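Nitrite reductase (Hyphomicrobium denitrificans, PDB 2DV6) probably catalyses the reduction of nitrite to nitric oxide with electrons from cytochrome c, using bound copper ions. Local coordinates at residues L31-A36 and M40-V45; P55-H60 and V65-V70; V79-Y84 and G126-L131. All blocks are in the same frame, centred on the assembly; numbering follows the deposited sequence.

Contact 1 (L31-A36 and M40-V45); sequences LRTGIA and MVYIGV
The guanidinium of R32 has I43 CG2 over one face, near its margin and 3.6 Å from R32 NH2. V45 CG2 sits at the edge, near the guanidinium plane, and a water lies in that plane, accepting from R32 NH2 (2.7 Å) and donating to G44 O (2.8 Å). The Y42 ring is approached obliquely by L31 CB and T33 CG2, while Y112 meets it edge-to-face. These residues belong to an antiparallel beta hairpin of the cupredoxin domain, strand 40-45 lying at the margin of its sheet within the chain. R32 with I43 and G34 with V41 are the hydrogen-bonded pairs; I43 N to R32 O, at 2.7 Å, runs nearly along the C=O axis. With CG between its backbone N and carbonyl carbon (chi1 64°) and an extended chain from CG to NE, R32 crosses V45 at about a right angle and carries its charged end over I43. Because G34 has no side chain there, I43 CD1 lies 4.1 Å from G34 CA, beside A36 CB. The opposite face, with L31, T33 and Y42, turns toward the copper site: T33 touches H77 and Y42 touches C114, both copper ligands. Y42 OH is hydrogen-bonded to D78 O, and T33 OG1 to E73 OE1 and G72 N. On this same face M40, whose side chain is about 5 Å from the copper ion, packs on M40 of a second subunit, and I35 CD1 rests 4.0 Å from M40 CB.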
loop_
_atom_site.group_PDB
_atom_site.type_symbol
_atom_site.label_atom_id
_atom_site.label_comp_id
_atom_site.label_asym_id
_atom_site.label_seq_id
_atom_site.Cartn_x
_atom_site.Cartn_y
_atom_site.Cartn_z
ATOM N N LEU A 31 -1.267 23.154 -9.820
ATOM C CA LEU A 31 -2.040 23.077 -8.594
ATOM C C LEU A 31 -2.756 21.738 -8.589
ATOM O O LEU A 31 -3.424 21.361 -9.562
ATOM C CB LEU A 31 -3.103 24.213 -8.534
ATOM C CG LEU A 31 -2.588 25.666 -8.599
ATOM C CD1 LEU A 31 -3.716 26.755 -8.638
ATOM C CD2 LEU A 31 -1.648 25.947 -7.457
ATOM N N ARG A 32 -2.624 21.007 -7.500
ATOM C CA ARG A 32 -3.446 19.839 -7.304
ATOM C C ARG A 32 -4.417 20.158 -6.178
ATOM O O ARG A 32 -4.112 20.960 -5.320
ATOM C CB ARG A 32 -2.605 18.592 -6.990
ATOM C CG ARG A 32 -1.818 18.630 -5.685
ATOM C CD ARG A 32 -0.988 17.323 -5.481
ATOM N NE ARG A 32 0.074 17.537 -4.492
ATOM C CZ ARG A 32 -0.009 17.214 -3.200
ATOM N NH1 ARG A 32 -1.103 16.630 -2.710
ATOM N NH2 ARG A 32 1.020 17.481 -2.388
ATOM N N THR A 33 -5.606 19.588 -6.220
ATOM C CA THR A 33 -6.576 19.849 -5.160
ATOM C C THR A 33 -6.384 18.784 -4.056
ATOM O O THR A 33 -5.951 17.665 -4.331
ATOM C CB THR A 33 -8.028 19.852 -5.706
ATOM O OG1 THR A 33 -8.400 18.518 -6.080
ATOM C CG2 THR A 33 -8.187 20.794 -6.934
ATOM N N GLY A 34 -6.684 19.137 -2.820
ATOM C CA GLY A 34 -6.620 18.170 -1.745
ATOM C C GLY A 34 -7.085 18.703 -0.407
ATOM O O GLY A 34 -7.613 19.804 -0.312
ATOM N N ILE A 35 -6.944 17.875 0.617
ATOM C CA ILE A 35 -7.245 18.242 1.981
ATOM C C ILE A 35 -5.906 18.403 2.651
ATOM O O ILE A 35 -5.094 17.465 2.681
ATOM C CB ILE A 35 -8.026 17.153 2.737
ATOM C CG1 ILE A 35 -9.278 16.682 1.959
ATOM C CG2 ILE A 35 -8.366 17.633 4.143
ATOM C CD1 ILE A 35 -10.317 17.761 1.610
ATOM N N ALA A 36 -5.636 19.603 3.143
ATOM C CA ALA A 36 -4.391 19.831 3.838
ATOM C C ALA A 36 -4.604 20.929 4.828
ATOM O O ALA A 36 -5.496 21.772 4.654
ATOM C CB ALA A 36 -3.278 20.177 2.876
ATOM N N MET A 40 -10.173 21.938 2.617
ATOM C CA MET A 40 -10.092 21.652 1.190
ATOM C C MET A 40 -9.399 22.821 0.535
ATOM O O MET A 40 -9.851 23.960 0.655
ATOM C CB MET A 40 -11.496 21.479 0.614
ATOM C CG MET A 40 -11.534 20.876 -0.796
ATOM S SD MET A 40 -13.269 20.637 -1.300
ATOM C CE MET A 40 -13.304 18.880 -1.039
ATOM N N VAL A 41 -8.301 22.548 -0.156
ATOM C CA VAL A 41 -7.374 23.593 -0.604
ATOM C C VAL A 41 -6.757 23.225 -1.947
ATOM O O VAL A 41 -7.015 22.133 -2.459
ATOM C CB VAL A 41 -6.226 23.798 0.406
ATOM C CG1 VAL A 41 -6.789 24.200 1.791
ATOM C CG2 VAL A 41 -5.339 22.520 0.496
ATOM N N TYR A 42 -5.976 24.141 -2.520
ATOM C CA TYR A 42 -5.077 23.811 -3.629
ATOM C C TYR A 42 -3.695 23.609 -3.040
ATOM O O TYR A 42 -3.345 24.268 -2.048
ATOM C CB TYR A 42 -4.947 24.976 -4.615
ATOM C CG TYR A 42 -6.218 25.394 -5.313
ATOM C CD1 TYR A 42 -6.964 26.469 -4.823
ATOM C CD2 TYR A 42 -6.673 24.725 -6.462
ATOM C CE1 TYR A 42 -8.149 26.898 -5.470
ATOM C CE2 TYR A 42 -7.881 25.144 -7.120
ATOM C CZ TYR A 42 -8.596 26.246 -6.610
ATOM O OH TYR A 42 -9.758 26.699 -7.231
ATOM N N ILE A 43 -2.891 22.758 -3.675
ATOM C CA ILE A 43 -1.520 22.547 -3.216
ATOM C C ILE A 43 -0.622 22.733 -4.410
ATOM O O ILE A 43 -0.915 22.193 -5.497
ATOM C CB ILE A 43 -1.350 21.152 -2.597
ATOM C CG1 ILE A 43 -2.369 21.000 -1.470
ATOM C CG2 ILE A 43 0.083 20.949 -2.068
ATOM C CD1 ILE A 43 -2.822 19.600 -1.190
ATOM N N GLY A 44 0.453 23.493 -4.232
ATOM C CA GLY A 44 1.383 23.719 -5.337
ATOM C C GLY A 44 2.188 22.463 -5.655
ATOM O O GLY A 44 2.479 21.662 -4.761
ATOM N N VAL A 45 2.531 22.291 -6.938
ATOM C CA VAL A 45 3.397 21.214 -7.401
ATOM C C VAL A 45 4.620 21.775 -8.121
ATOM O O VAL A 45 4.472 22.358 -9.197
ATOM C CB VAL A 45 2.650 20.282 -8.386
ATOM C CG1 VAL A 45 3.554 19.100 -8.796
ATOM C CG2 VAL A 45 1.336 19.797 -7.773
HETATM O O HOH W 1 2.529 18.928 -4.084
#

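Contact 2 (P55-H60 and V65-V70)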
loop_
_atom_site.group_PDB
_atom_site.type_symbol
_atom_site.label_atom_id
_atom_site.label_comp_id
_atom_site.label_asym_id
_atom_site.label_seq_id
_atom_site.Cartn_x
_atom_site.Cartn_y
_atom_site.Cartn_z
ATOM N N PRO A 55 -0.927 28.407 -2.764
ATOM C CA PRO A 55 0.241 29.274 -2.980
ATOM C C PRO A 55 -0.060 30.585 -3.726
ATOM O O PRO A 55 -0.940 30.660 -4.627
ATOM C CB PRO A 55 1.187 28.402 -3.821
ATOM C CG PRO A 55 0.338 27.387 -4.446
ATOM C CD PRO A 55 -0.774 27.106 -3.448
ATOM N N THR A 56 0.674 31.613 -3.327
ATOM C CA THR A 56 0.697 32.857 -4.068
ATOM C C THR A 56 1.493 32.608 -5.337
ATOM O O THR A 56 2.625 32.102 -5.297
ATOM C CB THR A 56 1.263 33.998 -3.229
ATOM O OG1 THR A 56 0.460 34.118 -2.042
ATOM C CG2 THR A 56 1.207 35.344 -4.019
ATOM N N LEU A 57 0.869 32.903 -6.473
ATOM C CA LEU A 57 1.516 32.701 -7.767
ATOM C C LEU A 57 2.103 34.044 -8.162
ATOM O O LEU A 57 1.359 34.984 -8.468
ATOM C CB LEU A 57 0.473 32.227 -8.777
ATOM C CG LEU A 57 -0.391 31.011 -8.384
ATOM C CD1 LEU A 57 -1.305 30.592 -9.513
ATOM C CD2 LEU A 57 0.507 29.858 -7.951
ATOM N N VAL A 58 3.420 34.176 -8.118
ATOM C CA VAL A 58 3.994 35.469 -8.450
ATOM C C VAL A 58 4.492 35.600 -9.873
ATOM O O VAL A 58 5.273 34.794 -10.380
ATOM C CB VAL A 58 4.843 36.193 -7.305
ATOM C CG1 VAL A 58 5.012 35.366 -6.026
ATOM C CG2 VAL A 58 6.129 36.881 -7.811
ATOM N N VAL A 59 4.013 36.668 -10.481
ATOM C CA VAL A 59 4.027 36.849 -11.903
ATOM C C VAL A 59 4.371 38.326 -12.197
ATOM O O VAL A 59 4.293 39.178 -11.309
ATOM C CB VAL A 59 2.645 36.390 -12.423
ATOM C CG1 VAL A 59 2.101 37.249 -13.526
ATOM C CG2 VAL A 59 2.696 34.876 -12.747
ATOM N N HIS A 60 4.814 38.602 -13.427
ATOM C CA HIS A 60 5.183 39.957 -13.827
ATOM C C HIS A 60 4.296 40.445 -14.951
ATOM O O HIS A 60 3.845 39.661 -15.805
ATOM C CB HIS A 60 6.670 40.064 -14.188
ATOM C CG HIS A 60 7.574 39.925 -13.002
ATOM N ND1 HIS A 60 8.071 41.009 -12.312
ATOM C CD2 HIS A 60 8.042 38.825 -12.359
ATOM C CE1 HIS A 60 8.836 40.587 -11.318
ATOM N NE2 HIS A 60 8.816 39.265 -11.311
ATOM N N VAL A 65 0.427 33.583 -18.316
ATOM C CA VAL A 65 0.443 32.772 -17.110
ATOM C C VAL A 65 -0.362 31.552 -17.454
ATOM O O VAL A 65 -1.515 31.672 -17.894
ATOM C CB VAL A 65 -0.214 33.525 -15.916
ATOM C CG1 VAL A 65 -0.394 32.612 -14.681
ATOM C CG2 VAL A 65 0.618 34.822 -15.561
ATOM N N GLN A 66 0.231 30.382 -17.260
ATOM C CA GLN A 66 -0.472 29.115 -17.519
ATOM C C GLN A 66 -0.690 28.435 -16.175
ATOM O O GLN A 66 0.227 28.352 -15.354
ATOM C CB GLN A 66 0.318 28.199 -18.476
ATOM C CG GLN A 66 -0.333 26.812 -18.709
ATOM C CD GLN A 66 0.501 25.925 -19.596
ATOM O OE1 GLN A 66 1.041 26.386 -20.585
ATOM N NE2 GLN A 66 0.603 24.639 -19.258
ATOM N N VAL A 67 -1.914 27.979 -15.948
ATOM C CA VAL A 67 -2.231 27.255 -14.724
ATOM C C VAL A 67 -2.723 25.852 -15.063
ATOM O O VAL A 67 -3.612 25.700 -15.876
ATOM C CB VAL A 67 -3.276 28.022 -13.872
ATOM C CG1 VAL A 67 -3.675 27.208 -12.624
ATOM C CG2 VAL A 67 -2.674 29.400 -13.432
ATOM N N ASN A 68 -2.111 24.833 -14.442
ATOM C CA ASN A 68 -2.491 23.437 -14.662
ATOM C C ASN A 68 -3.208 22.939 -13.403
ATOM O O ASN A 68 -2.611 22.842 -12.346
ATOM C CB ASN A 68 -1.269 22.544 -14.858
ATOM C CG ASN A 68 -0.375 22.972 -16.001
ATOM O OD1 ASN A 68 -0.830 23.490 -17.047
ATOM N ND2 ASN A 68 0.924 22.692 -15.833
ATOM N N LEU A 69 -4.468 22.578 -13.519
ATOM C CA LEU A 69 -5.209 22.136 -12.363
ATOM C C LEU A 69 -5.377 20.630 -12.475
ATOM O O LEU A 69 -5.894 20.147 -13.489
ATOM C CB LEU A 69 -6.589 22.801 -12.383
ATOM C CG LEU A 69 -7.540 22.829 -11.178
ATOM C CD1 LEU A 69 -8.954 22.325 -11.511
ATOM C CD2 LEU A 69 -7.000 22.354 -9.822
ATOM N N VAL A 70 -4.954 19.904 -11.440
ATOM C CA VAL A 70 -5.173 18.455 -11.374
ATOM C C VAL A 70 -6.000 18.133 -10.136
ATOM O O VAL A 70 -5.683 18.566 -9.037
ATOM C CB VAL A 70 -3.803 17.675 -11.306
ATOM C CG1 VAL A 70 -4.019 16.148 -11.262
ATOM C CG2 VAL A 70 -2.879 18.110 -12.455
#
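V59 and V65 reach toward each other tip to tip, a single methyl of one meeting both methyls of the other. V65 CG2 stands 3.5 Å from V59 CG1 and 3.5 Å from V59 CG2, tighter than ordinary van der Waals contact. The V65 conformer is a staggered one (chi1 172°), with CG2 opposite the carbonyl carbon and directed at V59. V59 is modelled away from a staggered position (chi1 141°), so the exact closeness of the methyls is doubtful. Further along, L57 and V67 make a looser pair: the extended L57 chain (chi2 -176°) carries CD1 to 4.3 Å from V67 CG2. Q66 and N68 lie on the other face of strand 65-70. Q66 NE2 donates to a lone pair of N68 OD1 at 2.9 Å, almost in the Q66 amide plane; with the bond of N68 ND2 to T30 OG1, this restrains the amides. N68 OD1 is also hydrogen-bonded to T99 OG1, and Q66 NE2 to E422 OE1. L57, V59, V65 and V67 belong to the core of the cupredoxin sandwich: strand 57-60 lies beside 125-131 in one sheet, and 65-70 between 27-36 and 97-103 in the other, with F29, F100 and F102 around them.

Contact 3 (V79-Y84 and G126-L131); sequences VVVDQY and GNIQVL
Apolar contact joins V81 to I128 within one sheet of the cupredoxin beta sandwich, where strands 80-81 and 125-131 flank strand 108-113. The I128 side chain runs across that of V81, and I128 CD1 is set evenly between the valine methyls, 3.9 Å from V81 CG1 and 3.9 Å from V81 CG2. With CG1 of I128 opposite its carbonyl carbon (chi1 -58°) and the chain then extended, the delta methyl spans the distance between strands that are not direct neighbours. F102 of the facing sheet touches both V81 and I128. The aromatic contacts centre on Y84, which follows a turn whose weak backbone bond runs from Y84 N to V81 O (3.4 Å). Its ring meets F110 edge-to-face and K106 in a cation-pi contact, while F102 joins it with the ring planes at about 40°. The polar end of Y84 is satisfied outside the two segments, OH being hydrogen-bonded to K106 O. Across the contact itself, the end of the ring makes van der Waals contact with V130: the two side chains come from opposite directions, the methyl lies oblique to the ring, and V130 CG2 ends 3.6 Å from Y84 OH.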
loop_
_atom_site.group_PDB
_atom_site.type_symbol
_atom_site.label_atom_id
_atom_site.label_comp_id
_atom_site.label_asym_id
_atom_site.label_seq_id
_atom_site.Cartn_x
_atom_site.Cartn_y
_atom_site.Cartn_z
ATOM N N VAL A 79 -10.723 26.418 -11.222
ATOM C CA VAL A 79 -10.014 27.588 -10.751
ATOM C C VAL A 79 -10.568 28.761 -11.553
ATOM O O VAL A 79 -10.626 28.700 -12.782
ATOM C CB VAL A 79 -8.509 27.590 -11.101
ATOM C CG1 VAL A 79 -7.812 28.765 -10.389
ATOM C CG2 VAL A 79 -7.856 26.325 -10.736
ATOM N N VAL A 80 -10.948 29.826 -10.858
ATOM C CA VAL A 80 -11.401 31.045 -11.502
ATOM C C VAL A 80 -10.453 32.151 -11.085
ATOM O O VAL A 80 -10.117 32.258 -9.911
ATOM C CB VAL A 80 -12.877 31.378 -11.116
ATOM C CG1 VAL A 80 -13.351 32.725 -11.733
ATOM C CG2 VAL A 80 -13.792 30.247 -11.527
ATOM N N VAL A 81 -9.981 32.948 -12.046
ATOM C CA VAL A 81 -9.129 34.082 -11.675
ATOM C C VAL A 81 -9.963 35.347 -11.650
ATOM O O VAL A 81 -10.492 35.808 -12.679
ATOM C CB VAL A 81 -7.837 34.236 -12.499
ATOM C CG1 VAL A 81 -7.021 35.466 -11.972
ATOM C CG2 VAL A 81 -7.020 32.975 -12.401
ATOM N N ASP A 82 -10.053 35.883 -10.432
ATOM C CA ASP A 82 -11.045 36.884 -10.089
ATOM C C ASP A 82 -11.218 38.067 -11.066
ATOM O O ASP A 82 -12.361 38.352 -11.487
ATOM C CB ASP A 82 -10.857 37.403 -8.669
ATOM C CG ASP A 82 -12.038 38.241 -8.211
ATOM O OD1 ASP A 82 -13.166 38.038 -8.746
ATOM O OD2 ASP A 82 -11.827 39.109 -7.339
ATOM N N GLN A 83 -10.168 38.775 -11.449
ATOM C CA GLN A 83 -10.535 39.929 -12.296
ATOM C C GLN A 83 -10.213 39.784 -13.784
ATOM O O GLN A 83 -10.644 40.590 -14.588
ATOM C CB GLN A 83 -10.071 41.261 -11.672
ATOM C CG GLN A 83 -10.080 41.194 -10.136
ATOM C CD GLN A 83 -10.358 42.514 -9.461
ATOM O OE1 GLN A 83 -9.472 43.086 -8.805
ATOM N NE2 GLN A 83 -11.608 43.003 -9.588
ATOM N N TYR A 84 -9.505 38.716 -14.147
ATOM C CA TYR A 84 -9.122 38.455 -15.522
ATOM C C TYR A 84 -10.180 37.666 -16.274
ATOM O O TYR A 84 -10.118 37.541 -17.495
ATOM C CB TYR A 84 -7.795 37.710 -15.552
ATOM C CG TYR A 84 -6.610 38.586 -15.257
ATOM C CD1 TYR A 84 -6.145 38.755 -13.951
ATOM C CD2 TYR A 84 -5.968 39.280 -16.281
ATOM C CE1 TYR A 84 -5.048 39.560 -13.682
ATOM C CE2 TYR A 84 -4.872 40.086 -16.016
ATOM C CZ TYR A 84 -4.418 40.219 -14.723
ATOM O OH TYR A 84 -3.340 41.033 -14.472
ATOM N N GLY A 126 -6.610 31.316 -3.268
ATOM C CA GLY A 126 -5.289 31.913 -3.020
ATOM C C GLY A 126 -5.083 33.204 -3.830
ATOM O O GLY A 126 -6.025 33.736 -4.386
ATOM N N ASN A 127 -3.862 33.709 -3.887
ATOM C CA ASN A 127 -3.570 34.928 -4.664
ATOM C C ASN A 127 -2.585 34.778 -5.797
ATOM O O ASN A 127 -1.634 33.984 -5.734
ATOM C CB ASN A 127 -3.032 36.033 -3.759
ATOM C CG ASN A 127 -3.975 36.349 -2.630
ATOM O OD1 ASN A 127 -5.181 36.451 -2.838
ATOM N ND2 ASN A 127 -3.439 36.494 -1.421
ATOM N N ILE A 128 -2.820 35.564 -6.835
ATOM C CA ILE A 128 -1.838 35.800 -7.875
ATOM C C ILE A 128 -1.365 37.246 -7.644
ATOM O O ILE A 128 -2.191 38.127 -7.523
ATOM C CB ILE A 128 -2.494 35.692 -9.285
ATOM C CG1 ILE A 128 -3.117 34.313 -9.465
ATOM C CG2 ILE A 128 -1.451 36.023 -10.402
ATOM C CD1 ILE A 128 -3.566 34.000 -10.865
ATOM N N GLN A 129 -0.057 37.471 -7.535
ATOM C CA GLN A 129 0.505 38.806 -7.494
ATOM C C GLN A 129 1.122 39.118 -8.856
ATOM O O GLN A 129 2.088 38.469 -9.274
ATOM C CB GLN A 129 1.599 38.898 -6.452
ATOM C CG GLN A 129 1.124 39.110 -5.013
ATOM C CD GLN A 129 2.294 39.068 -4.015
ATOM O OE1 GLN A 129 3.484 39.089 -4.402
ATOM N NE2 GLN A 129 1.956 39.007 -2.712
ATOM N N VAL A 130 0.550 40.093 -9.550
ATOM C CA VAL A 130 1.166 40.589 -10.771
ATOM C C VAL A 130 2.058 41.781 -10.393
ATOM O O VAL A 130 1.548 42.815 -9.945
ATOM C CB VAL A 130 0.135 41.010 -11.797
ATOM C CG1 VAL A 130 0.839 41.484 -13.054
ATOM C CG2 VAL A 130 -0.828 39.858 -12.109
ATOM N N LEU A 131 3.373 41.617 -10.536
ATOM C CA LEU A 131 4.336 42.650 -10.164
ATOM C C LEU A 131 4.762 43.434 -11.389
ATOM O O LEU A 131 4.723 42.915 -12.500
ATOM C CB LEU A 131 5.580 42.042 -9.512
ATOM C CG LEU A 131 5.493 41.212 -8.228
ATOM C CD1 LEU A 131 6.802 40.470 -7.981
ATOM C CD2 LEU A 131 5.196 42.080 -7.050
#

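In the fold
Contacts 1, 2 and 3 follow one another along the chain and all lie in the N-terminal cupredoxin domain. Contacts 2 and 3 are centred about 8 Å apart, contact 1 about 13 Å from contact 2 and 16 Å from contact 3. Contact 1 lies in the sheet of strands 39-45, 27-36, 64-70 and 97-103; contact 3 lies in the facing sheet, and contact 2 packs one sheet on the other. Backbone bonds tie L31 to N68 and V70, and V59 to L131. Hairpin, core and second sheet together build the domain that holds the copper bound by H77, C114, H119 and M124, with contact 1 nearest to it.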